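Local coordinates for protein RNA-dependent RNA Polymerase (PDB 6TZ0) that transcribes a double-stranded RNA viral genome conservatively into plus strands as an RNA-directed RNA polymerase, and probably also replicates it by making the complementary minus strands, at residues L1161-V1170 / R1197-I1207. Sequence-based numbering, arbitrary orientation.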
loop_
_atom_site.group_PDB
_atom_site.type_symbol
_atom_site.label_atom_id
_atom_site.label_comp_id
_atom_site.label_asym_id
_atom_site.label_seq_id
_atom_site.Cartn_x
_atom_site.Cartn_y
_atom_site.Cartn_z
ATOM N N LEU A 1161 21.934 -22.302 -35.103
ATOM C CA LEU A 1161 21.955 -21.277 -36.134
ATOM C C LEU A 1161 23.351 -20.916 -36.616
ATOM O O LEU A 1161 23.478 -20.336 -37.697
ATOM C CB LEU A 1161 21.273 -20.009 -35.612
ATOM C CG LEU A 1161 19.773 -20.106 -35.368
ATOM C CD1 LEU A 1161 19.286 -18.879 -34.640
ATOM C CD2 LEU A 1161 19.067 -20.237 -36.694
ATOM N N VAL A 1162 24.389 -21.227 -35.844
ATOM C CA VAL A 1162 25.749 -20.775 -36.111
ATOM C C VAL A 1162 26.664 -21.990 -36.164
ATOM O O VAL A 1162 26.656 -22.818 -35.247
ATOM C CB VAL A 1162 26.228 -19.772 -35.043
ATOM C CG1 VAL A 1162 27.683 -19.400 -35.258
ATOM C CG2 VAL A 1162 25.367 -18.524 -35.063
ATOM N N ARG A 1163 27.449 -22.095 -37.234
ATOM C CA ARG A 1163 28.417 -23.172 -37.382
ATOM C C ARG A 1163 29.742 -22.746 -36.767
ATOM O O ARG A 1163 30.405 -21.837 -37.275
ATOM C CB ARG A 1163 28.596 -23.540 -38.854
ATOM C CG ARG A 1163 29.529 -24.708 -39.067
ATOM C CD ARG A 1163 29.565 -25.166 -40.516
ATOM N NE ARG A 1163 30.178 -24.203 -41.427
ATOM C CZ ARG A 1163 31.485 -24.119 -41.656
ATOM N NH1 ARG A 1163 32.323 -24.933 -41.033
ATOM N NH2 ARG A 1163 31.952 -23.219 -42.510
ATOM N N ILE A 1164 30.123 -23.398 -35.681
ATOM C CA ILE A 1164 31.372 -23.126 -34.976
ATOM C C ILE A 1164 32.330 -24.273 -35.267
ATOM O O ILE A 1164 31.974 -25.431 -35.026
ATOM C CB ILE A 1164 31.149 -22.976 -33.462
ATOM C CG1 ILE A 1164 30.225 -21.797 -33.184
ATOM C CG2 ILE A 1164 32.468 -22.792 -32.746
ATOM C CD1 ILE A 1164 29.686 -21.777 -31.789
ATOM N N PRO A 1165 33.520 -24.004 -35.801
ATOM C CA PRO A 1165 34.486 -25.078 -36.076
ATOM C C PRO A 1165 34.997 -25.708 -34.794
ATOM O O PRO A 1165 35.241 -25.006 -33.802
ATOM C CB PRO A 1165 35.611 -24.352 -36.825
ATOM C CG PRO A 1165 34.955 -23.162 -37.408
ATOM C CD PRO A 1165 33.939 -22.732 -36.402
ATOM N N PRO A 1166 35.175 -27.033 -34.778
ATOM C CA PRO A 1166 35.477 -27.727 -33.514
ATOM C C PRO A 1166 36.896 -27.537 -33.011
ATOM O O PRO A 1166 37.189 -27.967 -31.890
ATOM C CB PRO A 1166 35.212 -29.195 -33.855
ATOM C CG PRO A 1166 35.434 -29.279 -35.319
ATOM C CD PRO A 1166 34.974 -27.977 -35.891
ATOM N N SER A 1167 37.781 -26.909 -33.779
ATOM C CA SER A 1167 39.139 -26.652 -33.319
ATOM C C SER A 1167 39.224 -25.495 -32.332
ATOM O O SER A 1167 40.308 -25.237 -31.801
ATOM C CB SER A 1167 40.059 -26.379 -34.513
ATOM O OG SER A 1167 39.721 -25.170 -35.164
ATOM N N TYR A 1168 38.121 -24.791 -32.073
ATOM C CA TYR A 1168 38.118 -23.714 -31.097
ATOM C C TYR A 1168 37.752 -24.176 -29.698
ATOM O O TYR A 1168 38.012 -23.451 -28.734
ATOM C CB TYR A 1168 37.145 -22.610 -31.508
ATOM C CG TYR A 1168 37.498 -21.906 -32.790
ATOM C CD1 TYR A 1168 38.648 -21.140 -32.886
ATOM C CD2 TYR A 1168 36.634 -21.929 -33.873
ATOM C CE1 TYR A 1168 38.963 -20.472 -34.046
ATOM C CE2 TYR A 1168 36.938 -21.255 -35.036
ATOM C CZ TYR A 1168 38.102 -20.529 -35.115
ATOM O OH TYR A 1168 38.404 -19.861 -36.273
ATOM N N TYR A 1169 37.161 -25.356 -29.565
ATOM C CA TYR A 1169 36.748 -25.888 -28.269
ATOM C C TYR A 1169 37.987 -26.382 -27.537
ATOM O O TYR A 1169 38.384 -27.541 -27.644
ATOM C CB TYR A 1169 35.718 -26.989 -28.459
ATOM C CG TYR A 1169 34.405 -26.474 -28.984
ATOM C CD1 TYR A 1169 33.440 -25.983 -28.122
ATOM C CD2 TYR A 1169 34.141 -26.456 -30.343
ATOM C CE1 TYR A 1169 32.239 -25.503 -28.599
ATOM C CE2 TYR A 1169 32.943 -25.977 -30.829
ATOM C CZ TYR A 1169 32.000 -25.502 -29.952
ATOM O OH TYR A 1169 30.806 -25.026 -30.432
ATOM N N VAL A 1170 38.609 -25.478 -26.783
ATOM C CA VAL A 1170 39.856 -25.750 -26.083
ATOM C C VAL A 1170 39.700 -25.688 -24.578
ATOM O O VAL A 1170 40.698 -25.821 -23.856
ATOM C CB VAL A 1170 40.972 -24.793 -26.539
ATOM C CG1 VAL A 1170 41.212 -24.943 -28.025
ATOM C CG2 VAL A 1170 40.613 -23.362 -26.193
ATOM N N ARG A 1197 22.561 -19.003 -42.513
ATOM C CA ARG A 1197 23.331 -19.595 -41.430
ATOM C C ARG A 1197 24.639 -18.838 -41.247
ATOM O O ARG A 1197 25.275 -18.427 -42.219
ATOM C CB ARG A 1197 23.599 -21.074 -41.714
ATOM C CG ARG A 1197 24.242 -21.822 -40.560
ATOM C CD ARG A 1197 24.390 -23.304 -40.817
ATOM N NE ARG A 1197 25.373 -23.605 -41.848
ATOM C CZ ARG A 1197 25.587 -24.822 -42.332
ATOM N NH1 ARG A 1197 24.891 -25.849 -41.871
ATOM N NH2 ARG A 1197 26.504 -25.015 -43.267
ATOM N N LEU A 1198 25.038 -18.649 -39.996
ATOM C CA LEU A 1198 26.253 -17.918 -39.677
ATOM C C LEU A 1198 27.414 -18.865 -39.412
ATOM O O LEU A 1198 27.234 -20.023 -39.033
ATOM C CB LEU A 1198 26.035 -17.015 -38.464
ATOM C CG LEU A 1198 25.023 -15.896 -38.680
ATOM C CD1 LEU A 1198 24.800 -15.121 -37.399
ATOM C CD2 LEU A 1198 25.485 -14.984 -39.791
ATOM N N GLY A 1199 28.620 -18.349 -39.624
ATOM C CA GLY A 1199 29.842 -19.051 -39.289
ATOM C C GLY A 1199 30.745 -18.171 -38.453
ATOM O O GLY A 1199 31.059 -17.049 -38.852
ATOM N N MET A 1200 31.165 -18.658 -37.291
ATOM C CA MET A 1200 31.867 -17.829 -36.323
ATOM C C MET A 1200 33.374 -17.944 -36.515
ATOM O O MET A 1200 33.909 -19.048 -36.633
ATOM C CB MET A 1200 31.486 -18.233 -34.899
ATOM C CG MET A 1200 32.016 -17.297 -33.826
ATOM S SD MET A 1200 31.483 -17.746 -32.168
ATOM C CE MET A 1200 32.550 -19.138 -31.855
ATOM N N VAL A 1201 34.050 -16.799 -36.543
ATOM C CA VAL A 1201 35.504 -16.738 -36.571
ATOM C C VAL A 1201 35.980 -16.084 -35.282
ATOM O O VAL A 1201 35.314 -15.196 -34.740
ATOM C CB VAL A 1201 36.027 -15.990 -37.817
ATOM C CG1 VAL A 1201 35.709 -16.781 -39.062
ATOM C CG2 VAL A 1201 35.394 -14.624 -37.934
ATOM N N LEU A 1202 37.115 -16.551 -34.772
ATOM C CA LEU A 1202 37.650 -16.084 -33.506
ATOM C C LEU A 1202 39.054 -15.536 -33.703
ATOM O O LEU A 1202 39.700 -15.768 -34.726
ATOM C CB LEU A 1202 37.677 -17.205 -32.462
ATOM C CG LEU A 1202 36.319 -17.763 -32.037
ATOM C CD1 LEU A 1202 36.480 -18.904 -31.065
ATOM C CD2 LEU A 1202 35.461 -16.686 -31.428
ATOM N N HIS A 1203 39.511 -14.799 -32.707
ATOM C CA HIS A 1203 40.819 -14.171 -32.636
ATOM C C HIS A 1203 41.775 -15.074 -31.864
ATOM O O HIS A 1203 41.363 -15.721 -30.897
ATOM C CB HIS A 1203 40.697 -12.805 -31.966
ATOM C CG HIS A 1203 41.940 -11.970 -32.009
ATOM N ND1 HIS A 1203 42.802 -11.868 -30.943
ATOM C CD2 HIS A 1203 42.470 -11.204 -32.990
ATOM C CE1 HIS A 1203 43.805 -11.070 -31.261
ATOM N NE2 HIS A 1203 43.628 -10.654 -32.499
ATOM N N PRO A 1204 43.034 -15.184 -32.304
ATOM C CA PRO A 1204 43.988 -16.049 -31.588
ATOM C C PRO A 1204 44.294 -15.578 -30.179
ATOM O O PRO A 1204 44.627 -16.400 -29.316
ATOM C CB PRO A 1204 45.232 -16.004 -32.485
ATOM C CG PRO A 1204 44.711 -15.673 -33.828
ATOM C CD PRO A 1204 43.568 -14.740 -33.600
ATOM N N GLY A 1205 44.178 -14.277 -29.921
ATOM C CA GLY A 1205 44.246 -13.782 -28.562
ATOM C C GLY A 1205 43.078 -14.218 -27.705
ATOM O O GLY A 1205 43.240 -14.421 -26.501
ATOM N N LEU A 1206 41.898 -14.390 -28.306
ATOM C CA LEU A 1206 40.760 -14.918 -27.558
ATOM C C LEU A 1206 40.998 -16.369 -27.161
ATOM O O LEU A 1206 40.707 -16.762 -26.026
ATOM C CB LEU A 1206 39.479 -14.778 -28.383
ATOM C CG LEU A 1206 38.085 -14.991 -27.779
ATOM C CD1 LEU A 1206 37.117 -14.115 -28.530
ATOM C CD2 LEU A 1206 37.597 -16.431 -27.846
ATOM N N ILE A 1207 41.544 -17.169 -28.083
ATOM C CA ILE A 1207 41.889 -18.557 -27.787
ATOM C C ILE A 1207 42.974 -18.619 -26.722
ATOM O O ILE A 1207 42.909 -19.435 -25.793
ATOM C CB ILE A 1207 42.324 -19.275 -29.078
ATOM C CG1 ILE A 1207 41.237 -19.165 -30.146
ATOM C CG2 ILE A 1207 42.631 -20.732 -28.810
ATOM C CD1 ILE A 1207 39.923 -19.770 -29.739
#
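Val1162 and Arg1163 run parallel to Leu1198 and Gly1199, joined by three backbone hydrogen bonds: Leu1198 N gives to Leu1161 O, Arg1163 N to Leu1198 O (2.8 Å) and Met1200 N to Arg1163 O. With helix 1174-1188 between the strands in sequence, this is a beta-alpha-beta crossover at the edge of a small mixed sheet in the polymerase's C-terminal region.

Met1200 bridges strand and loop. Its CB sits 4.0 Å from Val1162 CG1 and also approaches Ile1164 CG1; CG, anti to the backbone N (chi1 -172°), and SD carry the chain outward without near contacts in 1161-1170, and a turn about the CG-SD bond (chi3 76°) brings CE to 3.8 Å from both CG1 and CG2 of Ile1164, with CD1 hardly farther. The unbranched, flexible chain suits a spot alongside a beta-branched neighbour, while Tyr1178 of the crossover helix and Phe1024 also touch it.

Past Pro1165 the loop swings away and returns at Tyr1168, whose ring and the Leu1202 side chain run antiparallel, alongside each other. The flat ring offers a broad apolar face to Leu1202 CD1, 3.9 Å from its centroid, a CH-pi contact. Ile1207, on the helix whose N-cap position His1203 occupies, meets the tyrosine roughly perpendicularly, its apolar CD1 3.7 Å from Tyr1168 CD1 in this partly buried spot.

At the other end the carboxylate of Glu1027, on the neighbouring strand, draws two guanidinium groups together by salt bridges, OE2 with Arg1163 NE and OE1 with Arg1197 NE; Arg1163 NE lies 4.2 Å from Arg1197 NH2. Backbone hydrogen bonds thus fix the short strand's register, whereas apolar and aromatic packing holds the loop beyond.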